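Local coordinates for aminotransferase, class III (Thermomicrobium roseum, PDB 6IO1), which transfers amino groups between substrates as a thermostable (S)-enantioselective omega-transaminase, using pyridoxal 5'-phosphate as its cofactor, at residues V262-G267 with G377-V382; E227-Q230 with V236-P239; I413-T418 with I422-P427; A351-Y356 with L428-A433; G270-M275 with D339-E344. All coordinates share one frame; numbering follows the deposited sequence.

Interaction 1. Residues V262-G267 with G377-V382. With PMP (4'-deoxy-4'-aminopyridoxal-5'-phosphate), chain C.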
# COMPACT_ATOMS: atom_id res chain seq x y z
N VAL B 262 10.57 -0.40 9.79
CA VAL B 262 9.33 -1.15 9.61
C VAL B 262 9.31 -2.38 10.51
O VAL B 262 8.28 -2.70 11.12
CB VAL B 262 9.15 -1.52 8.12
CG1 VAL B 262 8.11 -2.61 7.96
CG2 VAL B 262 8.77 -0.29 7.31
N ILE B 263 10.43 -3.09 10.61
CA ILE B 263 10.51 -4.26 11.48
C ILE B 263 11.00 -3.90 12.87
O ILE B 263 10.39 -4.26 13.88
CB ILE B 263 11.41 -5.34 10.84
CG1 ILE B 263 10.75 -5.96 9.61
CG2 ILE B 263 11.75 -6.42 11.86
CD1 ILE B 263 11.54 -7.09 9.01
N THR B 264 12.12 -3.17 12.94
CA THR B 264 12.73 -2.86 14.23
C THR B 264 11.86 -1.94 15.08
O THR B 264 11.96 -1.96 16.31
CB THR B 264 14.10 -2.21 14.02
OG1 THR B 264 13.96 -1.02 13.24
CG2 THR B 264 15.03 -3.18 13.30
N GLY B 265 11.00 -1.15 14.45
CA GLY B 265 10.27 -0.13 15.17
C GLY B 265 9.28 -0.71 16.17
O GLY B 265 8.80 -1.84 16.06
N PHE B 266 8.98 0.12 17.17
CA PHE B 266 7.96 -0.17 18.19
C PHE B 266 8.32 -1.41 19.02
O PHE B 266 7.51 -2.32 19.21
CB PHE B 266 6.58 -0.29 17.55
CG PHE B 266 6.15 0.96 16.83
CD1 PHE B 266 5.51 1.98 17.53
CD2 PHE B 266 6.40 1.13 15.48
CE1 PHE B 266 5.12 3.14 16.88
CE2 PHE B 266 6.02 2.29 14.83
CZ PHE B 266 5.38 3.30 15.53
N GLY B 267 9.56 -1.42 19.52
CA GLY B 267 9.95 -2.28 20.62
C GLY B 267 10.62 -3.60 20.30
O GLY B 267 10.98 -4.32 21.24
N GLY B 377 17.37 -8.26 19.99
CA GLY B 377 16.03 -8.18 20.55
C GLY B 377 15.29 -9.46 20.25
O GLY B 377 15.80 -10.56 20.46
N LEU B 378 14.08 -9.33 19.71
CA LEU B 378 13.27 -10.48 19.36
C LEU B 378 13.48 -10.95 17.93
O LEU B 378 12.76 -11.85 17.47
CB LEU B 378 11.79 -10.18 19.62
CG LEU B 378 11.35 -10.53 21.04
CD1 LEU B 378 9.86 -10.37 21.18
CD2 LEU B 378 11.79 -11.93 21.42
N MET B 379 14.42 -10.36 17.20
CA MET B 379 14.76 -10.81 15.86
C MET B 379 15.87 -11.84 15.95
O MET B 379 16.98 -11.52 16.39
CB MET B 379 15.19 -9.63 14.98
CG MET B 379 14.22 -8.47 14.96
SD MET B 379 14.87 -7.03 14.10
CE MET B 379 15.34 -7.75 12.53
N LEU B 380 15.59 -13.08 15.55
CA LEU B 380 16.59 -14.14 15.70
C LEU B 380 16.64 -15.00 14.44
O LEU B 380 15.64 -15.16 13.74
CB LEU B 380 16.30 -15.02 16.92
CG LEU B 380 16.30 -14.29 18.27
CD1 LEU B 380 14.88 -14.16 18.81
CD2 LEU B 380 17.19 -14.99 19.28
N LEU B 381 17.83 -15.55 14.18
CA LEU B 381 18.04 -16.41 13.02
C LEU B 381 19.03 -17.52 13.36
O LEU B 381 20.07 -17.27 14.00
CB LEU B 381 18.54 -15.62 11.81
CG LEU B 381 18.53 -16.35 10.46
CD1 LEU B 381 18.15 -15.40 9.35
CD2 LEU B 381 19.87 -16.99 10.16
N VAL B 382 18.69 -18.73 12.93
CA VAL B 382 19.56 -19.90 12.96
C VAL B 382 19.94 -20.20 11.52
O VAL B 382 19.09 -20.64 10.73
CB VAL B 382 18.87 -21.10 13.61
CG1 VAL B 382 19.78 -22.32 13.58
CG2 VAL B 382 18.45 -20.77 15.04
N1 PMP C . 10.42 -2.57 4.90
C2 PMP C . 10.87 -3.60 5.62
C2A PMP C . 12.04 -3.37 6.53
C3 PMP C . 10.28 -4.86 5.52
O3 PMP C . 10.77 -5.89 6.27
C4 PMP C . 9.19 -5.05 4.66
C4A PMP C . 8.53 -6.40 4.54
N4A PMP C . 8.64 -7.19 5.77
C5 PMP C . 8.72 -3.96 3.92
C6 PMP C . 9.37 -2.75 4.08
C5A PMP C . 7.56 -4.10 2.98
O4P PMP C . 6.30 -3.84 3.68
P PMP C . 4.88 -4.05 2.95
O1P PMP C . 3.83 -3.67 3.98
O2P PMP C . 4.89 -3.14 1.74
O3P PMP C . 4.82 -5.52 2.58
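The nearest CA atoms across the contact, those of T264 and M379, are 8.4 Å apart, so the loop V262-G267 and the strand that starts at M379 meet through side chains alone. The loop follows strand 256-260 of the large central sheet of this fold-type I, class-III aminotransferase, whereas strand 379-384 belongs to the second mixed sheet, built from both ends of the chain; the contact joins the two next to the cofactor. I263 serves both sides. With chi1 at -70°, its CG2 is anti to the backbone N and packs against M379 CE at 3.9 Å, while the other branch sends CD1 to within 3.1 Å of PMP O3, the phenolic oxygen. M379 bends at chi3 (53°), laying its thioether across the loop: SD touches two methyls there, 3.9 Å from T264 CG2 and equally near I263 CG2. T264 presents its methyl here, while OG1 bonds to E261. At the start of the loop, V262 lies over one face of the pyridine ring, with CB 3.6 Å from PMP N1 and the methyls spread about that atom, CG2 at 3.7 Å and CG1 at 3.8 Å. A glycine in place of V262 would strip away this apolar cover and is likely to leave the pyridine ring freer to tilt on that face. The backbone N of V262 bonds to D260, another pocket residue, which in relatives pairs with the pyridine nitrogen. V262 CG1 reaches further over the ring than its twin, coming 3.8 Å from PMP C2.

Interaction 2. Residues E227-Q230 with V236-P239. With PMP (4'-deoxy-4'-aminopyridoxal-5'-phosphate), chain C.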
# COMPACT_ATOMS: atom_id res chain seq x y z
N GLU B 227 17.92 -0.54 7.01
CA GLU B 227 17.35 -1.01 8.26
C GLU B 227 18.42 -1.03 9.35
O GLU B 227 19.58 -1.35 9.06
CB GLU B 227 16.78 -2.42 8.10
CG GLU B 227 15.87 -2.60 6.89
CD GLU B 227 15.89 -4.02 6.35
OE1 GLU B 227 15.21 -4.89 6.93
OE2 GLU B 227 16.59 -4.26 5.35
N PRO B 228 18.08 -0.67 10.59
CA PRO B 228 19.08 -0.79 11.66
C PRO B 228 19.60 -2.21 11.80
O PRO B 228 20.82 -2.42 11.88
CB PRO B 228 18.32 -0.32 12.91
CG PRO B 228 17.19 0.51 12.39
CD PRO B 228 16.81 -0.09 11.07
N VAL B 229 18.70 -3.18 11.82
CA VAL B 229 19.04 -4.59 11.67
C VAL B 229 18.26 -5.11 10.47
O VAL B 229 17.03 -5.07 10.46
CB VAL B 229 18.71 -5.40 12.93
CG1 VAL B 229 18.98 -6.88 12.70
CG2 VAL B 229 19.51 -4.89 14.12
N GLN B 230 18.98 -5.59 9.45
CA GLN B 230 18.32 -6.14 8.28
C GLN B 230 17.51 -7.36 8.69
O GLN B 230 18.01 -8.24 9.39
CB GLN B 230 19.35 -6.50 7.21
CG GLN B 230 20.02 -5.30 6.56
CD GLN B 230 21.23 -5.67 5.73
OE1 GLN B 230 22.17 -6.29 6.23
NE2 GLN B 230 21.21 -5.30 4.46
N VAL B 236 20.69 -9.63 9.76
CA VAL B 236 22.09 -9.23 9.75
C VAL B 236 22.28 -8.16 10.81
O VAL B 236 21.88 -7.01 10.62
CB VAL B 236 22.53 -8.73 8.37
CG1 VAL B 236 24.01 -8.39 8.38
CG2 VAL B 236 22.23 -9.77 7.31
N VAL B 237 22.88 -8.54 11.93
CA VAL B 237 23.16 -7.60 13.01
C VAL B 237 24.46 -6.89 12.67
O VAL B 237 25.50 -7.54 12.50
CB VAL B 237 23.24 -8.31 14.37
CG1 VAL B 237 23.44 -7.29 15.49
CG2 VAL B 237 21.99 -9.14 14.61
N PRO B 238 24.46 -5.56 12.56
CA PRO B 238 25.67 -4.85 12.14
C PRO B 238 26.73 -4.91 13.22
O PRO B 238 26.41 -5.08 14.40
CB PRO B 238 25.17 -3.42 11.92
CG PRO B 238 24.03 -3.29 12.87
CD PRO B 238 23.36 -4.64 12.89
N PRO B 239 28.00 -4.78 12.85
CA PRO B 239 29.05 -4.78 13.87
C PRO B 239 28.98 -3.51 14.71
O PRO B 239 28.40 -2.50 14.30
CB PRO B 239 30.35 -4.84 13.05
CG PRO B 239 29.97 -4.23 11.74
CD PRO B 239 28.54 -4.63 11.49
N1 PMP C . 10.42 -2.57 4.90
C2 PMP C . 10.87 -3.60 5.62
C2A PMP C . 12.04 -3.37 6.53
C3 PMP C . 10.28 -4.86 5.52
O3 PMP C . 10.77 -5.89 6.27
C4 PMP C . 9.19 -5.05 4.66
C4A PMP C . 8.53 -6.40 4.54
N4A PMP C . 8.64 -7.19 5.77
C5 PMP C . 8.72 -3.96 3.92
C6 PMP C . 9.37 -2.75 4.08
C5A PMP C . 7.56 -4.10 2.98
O4P PMP C . 6.30 -3.84 3.68
P PMP C . 4.88 -4.05 2.95
O1P PMP C . 3.83 -3.67 3.98
O2P PMP C . 4.89 -3.14 1.74
O3P PMP C . 4.82 -5.52 2.58
O HOH W 1 22.68 -5.31 8.82
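The amide of Q230 is met at its oxygen end by V236, whose CB lies 3.3 Å from Q230 OE1 and a little to one side of the amide plane; a water lies to the other side, 2.8 Å from the same OE1. That water is also within hydrogen-bonding range of V236 O, and Q230 NE2 is tied to R151 O. These residues form an isolated antiparallel bridge, a hydrogen-bonded pair that draws together the loop between strand 221-226 and helix 242-253. V236 N gives Q230 O a bond of 3.0 Å; the return bond from Q230 N to V236 O is weak. The Q230 side chain runs along that of V236 in the same direction. The second flat group, the E227 carboxylate, turns a face to the cofactor, with OE1 3.5 Å from the ring methyl PMP C2A. Its oxygens are held by the backbone N of G231 and Y154, which fixes its turn in the pocket. The V229 side chain is set nearly square to that of P238, V229 CG2 meeting P238 CD at 4.0 Å, while P238 CG closes on P228 O at 3.5 Å.

Interaction 3. Residues I413-T418 with I422-P427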
# COMPACT_ATOMS: atom_id res chain seq x y z
N ILE B 413 4.83 -25.22 15.79
CA ILE B 413 5.42 -23.85 15.79
C ILE B 413 5.41 -23.26 14.37
O ILE B 413 5.73 -24.00 13.42
CB ILE B 413 6.82 -23.77 16.42
CG1 ILE B 413 7.91 -24.28 15.48
CG2 ILE B 413 6.86 -24.46 17.78
CD1 ILE B 413 9.26 -23.67 15.75
N ILE B 414 5.04 -21.99 14.26
CA ILE B 414 5.07 -21.28 12.96
C ILE B 414 6.25 -20.30 13.00
O ILE B 414 6.21 -19.35 13.79
CB ILE B 414 3.73 -20.55 12.70
CG1 ILE B 414 2.59 -21.55 12.48
CG2 ILE B 414 3.87 -19.58 11.54
CD1 ILE B 414 1.23 -20.92 12.43
N VAL B 415 7.26 -20.57 12.17
CA VAL B 415 8.50 -19.74 12.06
C VAL B 415 8.86 -19.64 10.58
O VAL B 415 8.34 -20.44 9.78
CB VAL B 415 9.66 -20.33 12.88
CG1 VAL B 415 9.44 -20.16 14.38
CG2 VAL B 415 9.92 -21.78 12.54
N ARG B 416 9.70 -18.66 10.22
CA ARG B 416 10.05 -18.49 8.82
C ARG B 416 11.16 -19.47 8.45
O ARG B 416 12.26 -19.40 9.00
CB ARG B 416 10.49 -17.05 8.56
CG ARG B 416 10.97 -16.81 7.15
CD ARG B 416 9.82 -16.91 6.16
NE ARG B 416 10.26 -16.70 4.78
CZ ARG B 416 10.05 -17.56 3.79
NH1 ARG B 416 9.40 -18.69 4.02
NH2 ARG B 416 10.48 -17.28 2.57
N CYS B 417 10.87 -20.40 7.54
CA CYS B 417 11.86 -21.39 7.12
C CYS B 417 12.30 -21.07 5.70
O CYS B 417 11.46 -20.98 4.79
CB CYS B 417 11.28 -22.80 7.21
SG CYS B 417 10.83 -23.28 8.90
N THR B 418 13.60 -20.91 5.51
CA THR B 418 14.20 -20.49 4.25
C THR B 418 15.36 -21.41 3.91
O THR B 418 15.82 -22.17 4.77
CB THR B 418 14.69 -19.04 4.34
OG1 THR B 418 15.92 -18.99 5.08
CG2 THR B 418 13.66 -18.14 5.02
N ILE B 422 16.27 -20.84 9.85
CA ILE B 422 15.04 -20.54 10.58
C ILE B 422 15.11 -19.12 11.12
O ILE B 422 16.11 -18.73 11.74
CB ILE B 422 14.79 -21.55 11.71
CG1 ILE B 422 14.58 -22.95 11.13
CG2 ILE B 422 13.59 -21.13 12.55
CD1 ILE B 422 14.33 -24.01 12.18
N VAL B 423 14.06 -18.34 10.86
CA VAL B 423 13.97 -16.92 11.32
C VAL B 423 12.81 -16.81 12.31
O VAL B 423 11.70 -17.26 11.96
CB VAL B 423 13.79 -15.95 10.13
CG1 VAL B 423 13.77 -14.50 10.59
CG2 VAL B 423 14.85 -16.17 9.06
N MET B 424 13.06 -16.24 13.49
CA MET B 424 12.01 -16.12 14.53
C MET B 424 11.80 -14.65 14.92
O MET B 424 12.79 -13.97 15.23
CB MET B 424 12.40 -16.92 15.78
CG MET B 424 12.39 -18.42 15.56
SD MET B 424 13.41 -19.29 16.77
CE MET B 424 15.05 -18.86 16.20
N ALA B 425 10.54 -14.21 14.92
CA ALA B 425 10.16 -12.86 15.33
C ALA B 425 8.90 -12.94 16.19
O ALA B 425 7.82 -12.51 15.77
CB ALA B 425 9.94 -11.95 14.12
N PRO B 426 9.00 -13.49 17.42
CA PRO B 426 7.83 -13.69 18.29
C PRO B 426 7.22 -12.41 18.86
O PRO B 426 7.88 -11.39 18.88
CB PRO B 426 8.38 -14.56 19.43
CG PRO B 426 9.85 -14.20 19.48
CD PRO B 426 10.24 -13.96 18.04
N PRO B 427 5.95 -12.44 19.33
CA PRO B 427 5.28 -11.26 19.90
C PRO B 427 6.06 -10.76 21.13
O PRO B 427 6.54 -11.58 21.90
CB PRO B 427 3.91 -11.79 20.34
CG PRO B 427 3.69 -13.01 19.47
CD PRO B 427 5.07 -13.61 19.31
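R416 and V423 form the hydrogen-bonded pair of a beta hairpin, strands 413-418 and 421-424, inside the second mixed sheet, which is built from both ends of the chain. Two backbone bonds hold this pair, R416 N to V423 O at 3.0 Å and V423 N to R416 O at 2.8 Å. R416 O also takes a CA-H...O contact from I422 CA at 3.4 Å, giving that carbonyl two donors. The short strands 416-418 and 422-424 run antiparallel, their N-to-C directions 156° apart. Apolar contacts follow on the side carrying V415, C417, I422 and M424, the side covered by helices 400-410 and 432-450. V415 divides its methyls: CG2, set between the backbone N and the carbonyl carbon, touches I422 CG2 at 3.7 Å, whereas CG1 lies alongside the M424 chain, 3.6 Å from its CG. C417 and I422, the non-hydrogen-bonded pair, touch more loosely through SG and CG1. On the opposite side R416 crosses V423 CB to CB at 3.8 Å, beside F57. The R416 side chain lies about 10 Å from the bound PMP and packs on F90 of the second subunit, a position consistent with the mobile substrate-recognising arginine of related omega-transaminases. A bend at chi2 (69°) turns its guanidinium away from V423, so that one face has T418 CG2 3.7 Å above the plane, off toward the rim.

Interaction 4. Residues A351-Y356 with L428-A433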
# COMPACT_ATOMS: atom_id res chain seq x y z
N ALA B 351 13.75 -7.18 25.11
CA ALA B 351 15.17 -7.32 25.40
C ALA B 351 15.43 -8.58 26.23
O ALA B 351 16.32 -9.38 25.89
CB ALA B 351 15.68 -6.08 26.13
N ALA B 352 14.66 -8.78 27.29
CA ALA B 352 14.89 -9.92 28.18
C ALA B 352 14.65 -11.25 27.46
O ALA B 352 15.50 -12.15 27.48
CB ALA B 352 14.01 -9.82 29.42
N SER B 353 13.49 -11.39 26.82
CA SER B 353 13.15 -12.62 26.11
C SER B 353 14.09 -12.86 24.94
O SER B 353 14.44 -14.01 24.65
CB SER B 353 11.70 -12.57 25.63
OG SER B 353 11.50 -11.48 24.74
N GLY B 354 14.50 -11.80 24.23
CA GLY B 354 15.45 -11.97 23.16
C GLY B 354 16.81 -12.44 23.65
O GLY B 354 17.44 -13.29 23.02
N ALA B 355 17.28 -11.89 24.77
CA ALA B 355 18.54 -12.36 25.33
C ALA B 355 18.44 -13.82 25.75
O ALA B 355 19.34 -14.61 25.48
CB ALA B 355 18.94 -11.49 26.53
N TYR B 356 17.32 -14.19 26.38
CA TYR B 356 17.13 -15.59 26.78
C TYR B 356 17.07 -16.51 25.56
O TYR B 356 17.69 -17.58 25.55
CB TYR B 356 15.86 -15.73 27.62
CG TYR B 356 15.56 -17.15 28.02
CD1 TYR B 356 16.32 -17.79 28.99
CD2 TYR B 356 14.52 -17.85 27.44
CE1 TYR B 356 16.05 -19.09 29.37
CE2 TYR B 356 14.24 -19.15 27.81
CZ TYR B 356 15.01 -19.77 28.77
OH TYR B 356 14.74 -21.07 29.14
N LEU B 428 6.15 -9.44 21.28
CA LEU B 428 6.94 -8.83 22.35
C LEU B 428 6.51 -9.29 23.74
O LEU B 428 7.24 -9.04 24.70
CB LEU B 428 6.85 -7.31 22.27
CG LEU B 428 7.15 -6.62 20.93
CD1 LEU B 428 7.33 -5.12 21.14
CD2 LEU B 428 8.38 -7.20 20.25
N THR B 429 5.35 -9.94 23.87
CA THR B 429 4.84 -10.38 25.16
C THR B 429 5.27 -11.79 25.53
O THR B 429 4.82 -12.30 26.56
CB THR B 429 3.31 -10.30 25.17
OG1 THR B 429 2.78 -11.12 24.12
CG2 THR B 429 2.85 -8.86 24.95
N ILE B 430 6.11 -12.43 24.72
CA ILE B 430 6.43 -13.84 24.93
C ILE B 430 7.08 -14.05 26.29
O ILE B 430 8.00 -13.32 26.68
CB ILE B 430 7.30 -14.37 23.78
CG1 ILE B 430 7.45 -15.89 23.87
CG2 ILE B 430 8.67 -13.69 23.76
CD1 ILE B 430 7.95 -16.53 22.59
N SER B 431 6.56 -15.01 27.03
CA SER B 431 7.09 -15.36 28.34
C SER B 431 8.22 -16.38 28.23
O SER B 431 8.55 -16.90 27.15
CB SER B 431 5.98 -15.93 29.22
OG SER B 431 5.65 -17.26 28.84
N ARG B 432 8.73 -16.76 29.41
CA ARG B 432 9.79 -17.80 29.56
C ARG B 432 9.26 -19.18 29.13
O ARG B 432 10.01 -19.88 28.42
CB ARG B 432 10.28 -17.83 31.01
CG ARG B 432 11.48 -18.75 31.24
CD ARG B 432 11.98 -18.70 32.67
NE ARG B 432 13.16 -19.53 32.87
CZ ARG B 432 14.41 -19.10 32.73
NH1 ARG B 432 14.65 -17.85 32.38
NH2 ARG B 432 15.42 -19.93 32.94
N ALA B 433 8.03 -19.56 29.51
CA ALA B 433 7.55 -20.88 29.15
C ALA B 433 7.29 -20.97 27.66
O ALA B 433 7.65 -21.97 27.01
CB ALA B 433 6.30 -21.21 29.96
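The start of the C-terminal helix 432-450 and the loop leading into it dock here against helix 346-361, Y356 of the latter meeting R432 and S353 meeting I430. R432 is extended from CG to NE and brings its guanidinium to the tyrosine, the arginine standing roughly perpendicular to the tyrosine side chain. Y356 CZ stands 4.0 Å above the centre of the guanidinium face. The planes are 40° apart, and R432 NH1 comes in obliquely to the ring, closest to Y356 CE1 at 3.5 Å. Y356 has CG anti to its own backbone N (chi1 178°), which carries the ring out from its helix across the incoming one, where OH bonds to D436 a turn further on. Replacing Y356 by an alanine would take away both ring and hydroxyl and is likely to leave the R432 guanidinium without its cover and D436 without this mate. Deeper down, I430 CG2 rests on both S353 CB and S353 OG, each 3.7 Å away. That hydroxyl turns back along its own helix to N349 O, so the isoleucine meets an already satisfied polar atom. N349 also bonds through ND2 to I430 O and L428 O, pinning the loop. S431 follows as N-cap, its side chain capping the helix start while E434 accepts from S431 N: a capping box, set against the flank of a neighbouring helix.

Interaction 5. Residues G270-M275 with D339-E344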
# COMPACT_ATOMS: atom_id res chain seq x y z
N GLY B 270 14.43 -4.23 21.70
CA GLY B 270 14.71 -3.98 23.10
C GLY B 270 14.60 -2.52 23.49
O GLY B 270 14.64 -2.21 24.69
N THR B 271 14.48 -1.63 22.51
CA THR B 271 14.14 -0.24 22.71
C THR B 271 12.94 0.06 21.82
O THR B 271 12.59 -0.74 20.95
CB THR B 271 15.30 0.71 22.38
OG1 THR B 271 15.71 0.49 21.02
CG2 THR B 271 16.48 0.47 23.31
N LEU B 272 12.32 1.22 22.04
CA LEU B 272 11.14 1.56 21.25
C LEU B 272 11.47 1.61 19.76
O LEU B 272 10.70 1.10 18.94
CB LEU B 272 10.56 2.90 21.71
CG LEU B 272 9.21 3.24 21.07
CD1 LEU B 272 8.22 2.10 21.28
CD2 LEU B 272 8.65 4.54 21.62
N PHE B 273 12.61 2.19 19.40
CA PHE B 273 13.05 2.24 18.02
C PHE B 273 14.51 1.82 17.92
O PHE B 273 15.29 2.00 18.85
CB PHE B 273 12.86 3.63 17.42
CG PHE B 273 11.44 4.12 17.46
CD1 PHE B 273 10.45 3.47 16.73
CD2 PHE B 273 11.08 5.21 18.23
CE1 PHE B 273 9.14 3.91 16.77
CE2 PHE B 273 9.78 5.65 18.28
CZ PHE B 273 8.80 5.00 17.54
N GLY B 274 14.86 1.24 16.77
CA GLY B 274 16.22 0.79 16.55
C GLY B 274 17.23 1.92 16.52
O GLY B 274 18.41 1.72 16.84
N MET B 275 16.80 3.13 16.11
CA MET B 275 17.71 4.27 16.10
C MET B 275 18.31 4.52 17.48
O MET B 275 19.47 4.93 17.59
CB MET B 275 16.99 5.53 15.58
CG MET B 275 15.80 6.01 16.41
SD MET B 275 14.72 7.16 15.54
CE MET B 275 15.54 8.73 15.82
N ASP B 339 -0.79 2.87 23.48
CA ASP B 339 -1.13 2.89 24.90
C ASP B 339 -0.68 1.61 25.58
O ASP B 339 0.00 1.63 26.61
CB ASP B 339 -2.64 3.08 25.09
CG ASP B 339 -3.12 4.45 24.68
OD1 ASP B 339 -2.28 5.35 24.51
OD2 ASP B 339 -4.35 4.62 24.53
N ILE B 340 -1.02 0.47 24.97
CA ILE B 340 -0.67 -0.82 25.57
C ILE B 340 0.84 -1.03 25.54
O ILE B 340 1.43 -1.50 26.53
CB ILE B 340 -1.42 -1.96 24.86
CG1 ILE B 340 -2.93 -1.81 25.08
CG2 ILE B 340 -0.94 -3.31 25.35
CD1 ILE B 340 -3.76 -2.85 24.39
N LEU B 341 1.49 -0.71 24.42
CA LEU B 341 2.93 -0.94 24.28
C LEU B 341 3.72 -0.12 25.30
O LEU B 341 4.64 -0.64 25.94
CB LEU B 341 3.36 -0.60 22.85
CG LEU B 341 4.73 -1.09 22.35
CD1 LEU B 341 4.72 -2.60 22.16
CD2 LEU B 341 5.10 -0.39 21.05
N LEU B 342 3.38 1.16 25.45
CA LEU B 342 4.08 2.01 26.41
C LEU B 342 3.76 1.61 27.84
O LEU B 342 4.66 1.53 28.69
CB LEU B 342 3.73 3.47 26.17
CG LEU B 342 4.10 4.05 24.80
CD1 LEU B 342 3.55 5.46 24.64
CD2 LEU B 342 5.61 4.03 24.59
N ALA B 343 2.48 1.36 28.14
CA ALA B 343 2.09 1.03 29.51
C ALA B 343 2.75 -0.26 29.98
O ALA B 343 3.23 -0.35 31.12
CB ALA B 343 0.57 0.94 29.62
N GLU B 344 2.79 -1.27 29.12
CA GLU B 344 3.41 -2.54 29.47
C GLU B 344 4.91 -2.54 29.21
O GLU B 344 5.58 -3.51 29.59
CB GLU B 344 2.73 -3.68 28.70
CG GLU B 344 1.25 -3.80 29.00
CD GLU B 344 0.59 -4.99 28.33
OE1 GLU B 344 1.31 -5.77 27.66
OE2 GLU B 344 -0.64 -5.15 28.46
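L272 and L341 cross obliquely, methyl against methyl, with L272 CD1 4.0 Å from L341 CD2. This is a loop-on-helix contact in the fold-type I scaffold: L272 stands in the turn just before helix 274-278, and L341 and L342 are consecutive residues of helix 328-344. The main chains keep well apart, 8.8 Å between L272 CA and L342 CA, so the bridge is made by branch ends. L272 has CG anti to its backbone N (chi1 -172°), which swings the fork out toward the helix; its two methyls then part company, CD1 going to L341 and CD2 reaching L342 CD2 at a looser 4.3 Å. L341 leans toward the turn from its helix, and the tip of L342 also comes up to the leucine, near R103. Backward, L272 serves a second surface: its CG lies 3.7 Å above the F273 ring plane, offset toward the rim. F273 itself stacks on F108 and meets F266 edge-to-face, so the leucine joins an aromatic cluster to the helix. The turn is held by polar bonds. E261 accepts from the backbone N of both G274 and M275 at the start of helix 274-278. On the helix side, D339 forms a salt bridge with R103 and E344 with R69. T271 OG1 closes the turn by donating to F273 O at 2.7 Å from above the carbonyl plane, 50° out of it.

Interactions 1 and 2 both touch PMP, with centres about 10 Å apart, and M379 CE packs 3.7 Å from V229 CG1, so the methionine spans both. Interaction 1 continues into interaction 3 through neighbouring strands of one sheet, L380 O lying 2.8 Å from M424 N, a probable hydrogen bond. Interaction 5 is nested in the chain between the segments of interaction 1 and meets it through a probable hydrogen bond, G267 N to L272 O at 2.8 Å. L428 links interaction 4 to interactions 5 and 1: its CD1 is 3.8 Å from L341 CD1 and 3.4 Å from F266 O. Interactions 2 and 4 remain apart, their nearest atoms about 10 Å from each other.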